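Chitinase A (Cycas revoluta, PDB 4MNK) probably hydrolyses chitin, as a class V plant chitinase of glycoside hydrolase family 18, and is seen here with N-acetylglucosamine sugars bound. Local coordinates at residues A[196-208]-A[245-259]. Numbering follows the deposited sequence.
With NAG (2-acetamido-2-deoxy-beta-D-glucopyranose), chain C; NAG (2-acetamido-2-deoxy-beta-D-glucopyranose), chain B.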
loop_
_atom_site.group_PDB
_atom_site.type_symbol
_atom_site.label_atom_id
_atom_site.label_comp_id
_atom_site.label_asym_id
_atom_site.label_seq_id
_atom_site.Cartn_x
_atom_site.Cartn_y
_atom_site.Cartn_z
ATOM N N GLY A 196 -15.325 -6.983 2.670
ATOM C CA GLY A 196 -15.759 -5.741 3.295
ATOM C C GLY A 196 -17.259 -5.559 3.204
ATOM O O GLY A 196 -17.982 -6.470 2.785
ATOM N N SER A 197 -17.713 -4.366 3.578
ATOM C CA SER A 197 -19.137 -4.056 3.714
ATOM C C SER A 197 -19.939 -4.123 2.413
ATOM O O SER A 197 -21.172 -4.067 2.441
ATOM C CB SER A 197 -19.318 -2.689 4.368
ATOM O OG SER A 197 -18.644 -1.676 3.645
ATOM N N TRP A 198 -19.244 -4.243 1.284
ATOM C CA TRP A 198 -19.902 -4.457 -0.006
ATOM C C TRP A 198 -20.520 -5.855 -0.091
ATOM O O TRP A 198 -21.336 -6.128 -0.975
ATOM C CB TRP A 198 -18.932 -4.213 -1.168
ATOM C CG TRP A 198 -17.717 -5.100 -1.172
ATOM C CD1 TRP A 198 -17.605 -6.332 -1.747
ATOM C CD2 TRP A 198 -16.440 -4.811 -0.589
ATOM N NE1 TRP A 198 -16.340 -6.834 -1.554
ATOM C CE2 TRP A 198 -15.603 -5.921 -0.847
ATOM C CE3 TRP A 198 -15.919 -3.722 0.124
ATOM C CZ2 TRP A 198 -14.273 -5.973 -0.417
ATOM C CZ3 TRP A 198 -14.595 -3.778 0.554
ATOM C CH2 TRP A 198 -13.790 -4.897 0.282
ATOM N N GLU A 199 -20.119 -6.726 0.833
ATOM C CA GLU A 199 -20.688 -8.065 0.980
ATOM C C GLU A 199 -21.610 -8.093 2.194
ATOM O O GLU A 199 -21.335 -7.441 3.204
ATOM C CB GLU A 199 -19.580 -9.103 1.180
ATOM C CG GLU A 199 -18.579 -9.215 0.037
ATOM C CD GLU A 199 -17.266 -9.854 0.463
ATOM O OE1 GLU A 199 -16.822 -9.613 1.605
ATOM O OE2 GLU A 199 -16.668 -10.587 -0.349
ATOM N N ASN A 200 -22.693 -8.861 2.102
ATOM C CA ASN A 200 -23.637 -9.006 3.219
ATOM C C ASN A 200 -23.290 -10.141 4.200
ATOM O O ASN A 200 -24.165 -10.667 4.896
ATOM C CB ASN A 200 -25.085 -9.111 2.710
ATOM C CG ASN A 200 -25.243 -10.102 1.568
ATOM O OD1 ASN A 200 -24.515 -11.090 1.473
ATOM N ND2 ASN A 200 -26.211 -9.842 0.696
ATOM N N PHE A 201 -22.012 -10.514 4.223
ATOM C CA PHE A 201 -21.476 -11.484 5.171
ATOM C C PHE A 201 -20.129 -10.986 5.675
ATOM O O PHE A 201 -19.413 -10.294 4.950
ATOM C CB PHE A 201 -21.296 -12.858 4.519
ATOM C CG PHE A 201 -22.586 -13.540 4.173
ATOM C CD1 PHE A 201 -23.368 -14.118 5.158
ATOM C CD2 PHE A 201 -23.013 -13.611 2.859
ATOM C CE1 PHE A 201 -24.556 -14.747 4.839
ATOM C CE2 PHE A 201 -24.200 -14.237 2.534
ATOM C CZ PHE A 201 -24.972 -14.804 3.525
ATOM N N THR A 202 -19.790 -11.337 6.913
ATOM C CA THR A 202 -18.471 -11.012 7.469
ATOM C C THR A 202 -17.414 -11.946 6.897
ATOM O O THR A 202 -17.700 -13.101 6.566
ATOM C CB THR A 202 -18.434 -11.099 9.008
ATOM O OG1 THR A 202 -18.665 -12.452 9.424
ATOM C CG2 THR A 202 -19.476 -10.174 9.636
ATOM N N GLY A 203 -16.194 -11.434 6.777
ATOM C CA GLY A 203 -15.073 -12.200 6.245
ATOM C C GLY A 203 -13.748 -11.598 6.668
ATOM O O GLY A 203 -13.712 -10.539 7.300
ATOM N N ALA A 204 -12.661 -12.280 6.317
ATOM C CA ALA A 204 -11.310 -11.826 6.638
ATOM C C ALA A 204 -10.782 -10.945 5.503
ATOM O O ALA A 204 -10.454 -11.454 4.429
ATOM C CB ALA A 204 -10.396 -13.019 6.873
ATOM N N PRO A 205 -10.696 -9.618 5.736
ATOM C CA PRO A 205 -10.388 -8.679 4.649
ATOM C C PRO A 205 -8.993 -8.836 4.041
ATOM O O PRO A 205 -8.767 -8.407 2.910
ATOM C CB PRO A 205 -10.523 -7.305 5.317
ATOM C CG PRO A 205 -11.324 -7.544 6.548
ATOM C CD PRO A 205 -10.963 -8.913 7.002
ATOM N N ALA A 206 -8.068 -9.445 4.778
ATOM C CA ALA A 206 -6.707 -9.623 4.281
ATOM C C ALA A 206 -6.185 -11.046 4.509
ATOM O O ALA A 206 -4.991 -11.258 4.731
ATOM C CB ALA A 206 -5.771 -8.577 4.888
ATOM N N ALA A 207 -7.091 -12.018 4.425
ATOM C CA ALA A 207 -6.754 -13.428 4.613
ATOM C C ALA A 207 -5.458 -13.824 3.907
ATOM O O ALA A 207 -5.297 -13.581 2.707
ATOM C CB ALA A 207 -7.900 -14.305 4.131
ATOM N N LEU A 208 -4.539 -14.428 4.655
ATOM C CA LEU A 208 -3.317 -14.977 4.069
ATOM C C LEU A 208 -3.637 -16.176 3.180
ATOM O O LEU A 208 -3.092 -16.313 2.083
ATOM C CB LEU A 208 -2.315 -15.377 5.157
ATOM C CG LEU A 208 -0.998 -16.008 4.688
ATOM C CD1 LEU A 208 -0.241 -15.091 3.726
ATOM C CD2 LEU A 208 -0.137 -16.368 5.881
ATOM N N TRP A 245 -18.411 -4.310 9.658
ATOM C CA TRP A 245 -19.784 -4.568 9.258
ATOM C C TRP A 245 -20.702 -4.307 10.443
ATOM O O TRP A 245 -20.272 -4.358 11.602
ATOM C CB TRP A 245 -19.964 -6.043 8.910
ATOM C CG TRP A 245 -19.428 -6.545 7.605
ATOM C CD1 TRP A 245 -20.135 -6.740 6.453
ATOM C CD2 TRP A 245 -18.098 -7.005 7.339
ATOM N NE1 TRP A 245 -19.323 -7.264 5.479
ATOM C CE2 TRP A 245 -18.067 -7.436 5.996
ATOM C CE3 TRP A 245 -16.922 -7.071 8.097
ATOM C CZ2 TRP A 245 -16.911 -7.942 5.397
ATOM C CZ3 TRP A 245 -15.768 -7.568 7.495
ATOM C CH2 TRP A 245 -15.774 -7.995 6.158
ATOM N N LEU A 246 -21.974 -4.058 10.143
ATOM C CA LEU A 246 -23.035 -4.148 11.138
ATOM C C LEU A 246 -23.684 -5.521 11.009
ATOM O O LEU A 246 -24.073 -5.927 9.910
ATOM C CB LEU A 246 -24.073 -3.039 10.945
ATOM C CG LEU A 246 -23.583 -1.595 11.092
ATOM C CD1 LEU A 246 -24.709 -0.615 10.799
ATOM C CD2 LEU A 246 -23.002 -1.339 12.477
ATOM N N LEU A 247 -23.781 -6.235 12.126
ATOM C CA LEU A 247 -24.332 -7.587 12.137
ATOM C C LEU A 247 -25.847 -7.581 12.031
ATOM O O LEU A 247 -26.516 -6.719 12.608
ATOM C CB LEU A 247 -23.907 -8.332 13.405
ATOM C CG LEU A 247 -22.412 -8.601 13.594
ATOM C CD1 LEU A 247 -22.144 -9.093 15.003
ATOM C CD2 LEU A 247 -21.889 -9.595 12.567
ATOM N N LYS A 248 -26.382 -8.547 11.291
ATOM C CA LYS A 248 -27.827 -8.732 11.201
ATOM C C LYS A 248 -28.384 -9.220 12.538
ATOM O O LYS A 248 -29.443 -8.764 12.977
ATOM C CB LYS A 248 -28.186 -9.704 10.071
ATOM C CG LYS A 248 -29.678 -9.753 9.741
ATOM C CD LYS A 248 -29.968 -10.584 8.494
ATOM C CE LYS A 248 -29.759 -9.787 7.211
ATOM N NZ LYS A 248 -30.022 -10.611 5.996
ATOM N N ASN A 249 -27.659 -10.139 13.176
ATOM C CA ASN A 249 -28.032 -10.691 14.477
ATOM C C ASN A 249 -26.838 -10.715 15.425
ATOM O O ASN A 249 -25.763 -11.201 15.061
ATOM C CB ASN A 249 -28.597 -12.108 14.322
ATOM C CG ASN A 249 -29.735 -12.178 13.323
ATOM O OD1 ASN A 249 -30.731 -11.464 13.447
ATOM N ND2 ASN A 249 -29.593 -13.043 12.325
ATOM N N ASN A 250 -27.039 -10.205 16.638
ATOM C CA ASN A 250 -25.964 -10.090 17.632
ATOM C C ASN A 250 -25.459 -11.417 18.205
ATOM O O ASN A 250 -24.427 -11.452 18.878
ATOM C CB ASN A 250 -26.378 -9.147 18.770
ATOM C CG ASN A 250 -26.431 -7.693 18.339
ATOM O OD1 ASN A 250 -26.381 -7.380 17.150
ATOM N ND2 ASN A 250 -26.540 -6.795 19.310
ATOM N N ASN A 251 -26.182 -12.502 17.939
ATOM C CA ASN A 251 -25.754 -13.830 18.384
ATOM C C ASN A 251 -25.027 -14.634 17.301
ATOM O O ASN A 251 -24.604 -15.768 17.538
ATOM C CB ASN A 251 -26.925 -14.621 18.984
ATOM C CG ASN A 251 -28.105 -14.757 18.033
ATOM O OD1 ASN A 251 -28.039 -14.363 16.866
ATOM N ND2 ASN A 251 -29.196 -15.324 18.534
ATOM N N GLU A 252 -24.896 -14.040 16.116
ATOM C CA GLU A 252 -24.101 -14.624 15.039
ATOM C C GLU A 252 -22.906 -13.718 14.799
ATOM O O GLU A 252 -23.026 -12.660 14.176
ATOM C CB GLU A 252 -24.934 -14.809 13.772
ATOM C CG GLU A 252 -26.011 -15.872 13.912
ATOM C CD GLU A 252 -26.775 -16.096 12.632
ATOM O OE1 GLU A 252 -26.200 -16.674 11.683
ATOM O OE2 GLU A 252 -27.958 -15.703 12.583
ATOM N N VAL A 253 -21.755 -14.147 15.309
ATOM C CA VAL A 253 -20.611 -13.254 15.496
ATOM C C VAL A 253 -19.304 -13.762 14.892
ATOM O O VAL A 253 -18.259 -13.130 15.061
ATOM C CB VAL A 253 -20.384 -12.950 17.003
ATOM C CG1 VAL A 253 -21.541 -12.147 17.578
ATOM C CG2 VAL A 253 -20.176 -14.243 17.797
ATOM N N GLY A 254 -19.357 -14.898 14.204
ATOM C CA GLY A 254 -18.163 -15.485 13.603
ATOM C C GLY A 254 -17.949 -15.020 12.178
ATOM O O GLY A 254 -18.619 -14.094 11.710
ATOM N N ILE A 255 -17.003 -15.657 11.491
ATOM C CA ILE A 255 -16.781 -15.416 10.067
ATOM C C ILE A 255 -17.924 -16.044 9.274
ATOM O O ILE A 255 -18.317 -17.184 9.541
ATOM C CB ILE A 255 -15.394 -15.945 9.600
ATOM C CG1 ILE A 255 -14.293 -14.978 10.054
ATOM C CG2 ILE A 255 -15.350 -16.145 8.076
ATOM C CD1 ILE A 255 -12.881 -15.479 9.849
ATOM N N GLY A 256 -18.463 -15.289 8.320
ATOM C CA GLY A 256 -19.598 -15.738 7.516
ATOM C C GLY A 256 -20.946 -15.385 8.120
ATOM O O GLY A 256 -21.984 -15.842 7.636
ATOM N N ALA A 257 -20.935 -14.579 9.180
ATOM C CA ALA A 257 -22.168 -14.108 9.814
ATOM C C ALA A 257 -22.865 -13.080 8.918
ATOM O O ALA A 257 -22.185 -12.265 8.294
ATOM C CB ALA A 257 -21.859 -13.503 11.175
ATOM N N PRO A 258 -24.213 -13.114 8.857
ATOM C CA PRO A 258 -24.959 -12.168 8.022
ATOM C C PRO A 258 -24.788 -10.725 8.494
ATOM O O PRO A 258 -24.747 -10.469 9.702
ATOM C CB PRO A 258 -26.415 -12.616 8.196
ATOM C CG PRO A 258 -26.436 -13.336 9.495
ATOM C CD PRO A 258 -25.118 -14.038 9.566
ATOM N N ALA A 259 -24.683 -9.805 7.539
ATOM C CA ALA A 259 -24.470 -8.388 7.831
ATOM C C ALA A 259 -25.448 -7.491 7.070
ATOM O O ALA A 259 -26.035 -7.908 6.065
ATOM C CB ALA A 259 -23.035 -8.002 7.517
HETATM C C1 NAG C . -13.590 -5.901 -4.316
HETATM C C2 NAG C . -12.187 -5.310 -4.172
HETATM C C3 NAG C . -12.138 -4.161 -3.163
HETATM C C4 NAG C . -13.274 -3.161 -3.370
HETATM C C5 NAG C . -14.613 -3.881 -3.575
HETATM C C6 NAG C . -15.743 -2.906 -3.902
HETATM C C7 NAG C . -10.523 -7.037 -4.685
HETATM C C8 NAG C . -9.579 -8.067 -4.139
HETATM N N2 NAG C . -11.232 -6.340 -3.794
HETATM O O3 NAG C . -10.890 -3.510 -3.266
HETATM O O4 NAG C . -13.347 -2.305 -2.248
HETATM O O5 NAG C . -14.520 -4.869 -4.593
HETATM O O6 NAG C . -15.502 -2.269 -5.138
HETATM O O7 NAG C . -10.622 -6.873 -5.904
HETATM C C1 NAG B . -15.474 -10.390 -6.447
HETATM C C2 NAG B . -16.088 -9.094 -6.978
HETATM C C3 NAG B . -15.185 -7.884 -6.720
HETATM C C4 NAG B . -14.570 -7.858 -5.318
HETATM C C5 NAG B . -14.029 -9.252 -4.971
HETATM C C6 NAG B . -13.442 -9.355 -3.565
HETATM C C7 NAG B . -17.529 -9.491 -8.920
HETATM C C8 NAG B . -17.600 -9.587 -10.415
HETATM N N2 NAG B . -16.330 -9.220 -8.405
HETATM O O1 NAG B . -16.432 -11.424 -6.499
HETATM O O3 NAG B . -15.907 -6.694 -6.952
HETATM O O4 NAG B . -13.519 -6.915 -5.342
HETATM O O5 NAG B . -15.055 -10.219 -5.107
HETATM O O6 NAG B . -14.441 -9.134 -2.592
HETATM O O7 NAG B . -18.544 -9.655 -8.244
#
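An irregular loop, 196-208, is stitched by backbone bonds and buried T202 to the end of strand 234-247, where W245 meets it, and to residues 254-259 further on. F201 and P258 form a single beta bridge: A259 N donates to N200 O (2.8 Å), and T202 N to A257 O (2.9 Å). With OG1 between its backbone N and carbonyl carbon (chi1 64°), T202 donates to a lone pair of G254 O at 2.8 Å and accepts from A257 N, bridging the ends of the type II turn 254-257, whose own closing bond is weak; T202 O takes G256 N. T202 CA sits over the face of W245, 3.9 Å from the six-membered ring centroid, a CH-pi contact, and S197 N lies over the opposite face, toward the rim. In this family 18 TIM barrel the contact ties the loop after the sixth barrel strand to the start of the alpha+beta insertion after the seventh, whose W301 also meets the W245 ring. W245 NE1 donates to E199 O at 3.0 Å, in the ring plane but bent (142° at the hydrogen); a leucine here would probably leave that carbonyl without its donor and open a gap between S197 and T202. E199 lines the glycan pocket, its OE2 hydrogen-bonded to H195; C5 of the chain C NAG lies 3.5 Å above the W198 ring, and W198 NE1 donates to O6 of the chain B NAG at 3.2 Å.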